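Local coordinates for leucine aminopeptidase 1 (Caenorhabditis elegans, PDB 2HC9), which catalyses the zinc-dependent release of N-terminal amino acids, preferably leucine, from peptides and probably serves as a digestive enzyme, at residues V32-E35 with G36-E40. The protein carries 1 engineered substitution. Numbering follows the deposited sequence.
Sequences VTFE and GKFKE
Phe34 turns the edge of its ring toward the face of Phe38 in an offset T-shaped pair, with planes at 82° and centroids 5.8 Å apart. The nearest carbons, Phe34 CD1 and Phe38 CE2, are 3.8 Å from each other. With its CG anti to the backbone N (chi1 175°), Phe38 turns its ring back along the chain, and CD2 and CE2 meet Val32 CG1. This compact apolar branch touches the ring obliquely, 3.6 Å from Phe38 CE2, and brings no polar group to it, while Thr33 O lies at the ring's edge, near its plane. Lys39 lies over one face of Phe34, its CA above the ring centre and its CB over the same face; Lys39 CG comes 3.8 Å from Phe34 CE2. Lysine suits the place because its methylenes pack on Phe34 while the extended chain leads the ammonium group away.

Residues 32-35 form the loop between helix 26-31 and helix 36-42 in the N-terminal domain of an M17 aminopeptidase, far from the zinc site. Phe34 is the centre of an inverse gamma turn, and Gly36 adopts a positive phi, where a side chain would collide with the carbonyl carbon of Glu35. Glu35 contributes chiefly its backbone: Lys39 N donates to Glu35 O (3.1 Å), an i to i+4 bond at the start of the helix, nearly straight (171°) although the donor stands well above the carbonyl plane. A water accepts from Phe38 N at 2.9 Å and donates only weakly to the same Glu35 O. Within the domain, Trp52 and Phe114 also meet the Phe38 ring edge-to-face, and Phe34 touches Gln43 and Val46. With an alanine at Phe38, these two rings, Phe34's edge and Val32 CG1 would probably lose their shared aromatic partner.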
# COMPACT_ATOMS: atom_id res chain seq x y z
N VAL A 32 -2.52 47.30 32.43
CA VAL A 32 -2.83 46.87 33.79
C VAL A 32 -1.89 47.57 34.79
O VAL A 32 -0.67 47.59 34.60
CB VAL A 32 -2.71 45.33 33.92
CG1 VAL A 32 -2.82 44.91 35.40
CG2 VAL A 32 -3.82 44.66 33.10
N THR A 33 -2.48 48.16 35.83
CA THR A 33 -1.71 48.74 36.94
C THR A 33 -1.46 47.71 38.04
O THR A 33 -2.40 47.06 38.50
CB THR A 33 -2.44 49.99 37.53
OG1 THR A 33 -2.73 50.91 36.47
CG2 THR A 33 -1.56 50.71 38.55
N PHE A 34 -0.20 47.57 38.44
CA PHE A 34 0.17 46.74 39.58
C PHE A 34 -0.25 47.42 40.90
O PHE A 34 0.56 48.07 41.56
CB PHE A 34 1.67 46.47 39.58
CG PHE A 34 2.08 45.24 40.37
CD1 PHE A 34 1.84 43.96 39.86
CD2 PHE A 34 2.72 45.36 41.60
CE1 PHE A 34 2.23 42.83 40.57
CE2 PHE A 34 3.12 44.23 42.32
CZ PHE A 34 2.87 42.96 41.81
N GLU A 35 -1.52 47.27 41.26
CA GLU A 35 -2.07 47.87 42.48
C GLU A 35 -3.27 47.03 42.92
O GLU A 35 -3.67 46.10 42.21
CB GLU A 35 -2.51 49.31 42.21
CG GLU A 35 -3.77 49.43 41.39
CD GLU A 35 -4.07 50.85 40.99
OE1 GLU A 35 -3.44 51.78 41.55
OE2 GLU A 35 -4.94 51.04 40.11
N GLY A 36 -3.83 47.33 44.08
CA GLY A 36 -5.15 46.85 44.46
C GLY A 36 -5.18 45.34 44.59
O GLY A 36 -4.20 44.73 45.05
N LYS A 37 -6.29 44.74 44.16
CA LYS A 37 -6.51 43.30 44.30
C LYS A 37 -5.54 42.49 43.44
O LYS A 37 -5.12 41.40 43.83
CB LYS A 37 -7.95 42.94 43.92
CG LYS A 37 -9.00 43.81 44.58
CD LYS A 37 -10.00 42.98 45.35
CE LYS A 37 -9.49 42.62 46.74
NZ LYS A 37 -10.43 41.71 47.46
N PHE A 38 -5.20 43.03 42.27
CA PHE A 38 -4.25 42.35 41.39
C PHE A 38 -2.88 42.24 42.06
O PHE A 38 -2.28 41.17 42.11
CB PHE A 38 -4.15 43.07 40.03
CG PHE A 38 -3.10 42.50 39.13
CD1 PHE A 38 -3.08 41.13 38.84
CD2 PHE A 38 -2.11 43.32 38.58
CE1 PHE A 38 -2.10 40.59 38.00
CE2 PHE A 38 -1.12 42.79 37.75
CZ PHE A 38 -1.12 41.41 37.46
N LYS A 39 -2.39 43.36 42.61
CA LYS A 39 -1.14 43.36 43.36
C LYS A 39 -1.18 42.36 44.51
O LYS A 39 -0.23 41.62 44.73
CB LYS A 39 -0.83 44.76 43.91
CG LYS A 39 0.35 44.84 44.85
CD LYS A 39 0.64 46.32 45.14
CE LYS A 39 1.69 46.51 46.21
NZ LYS A 39 1.99 47.97 46.39
N GLU A 40 -2.29 42.35 45.23
CA GLU A 40 -2.46 41.41 46.34
C GLU A 40 -2.22 39.97 45.89
O GLU A 40 -1.54 39.21 46.57
CB GLU A 40 -3.86 41.57 46.91
CG GLU A 40 -4.16 40.82 48.19
CD GLU A 40 -5.61 41.01 48.63
OE1 GLU A 40 -6.10 42.17 48.63
OE2 GLU A 40 -6.27 40.00 48.97
O HOH W 1 -6.63 45.17 40.88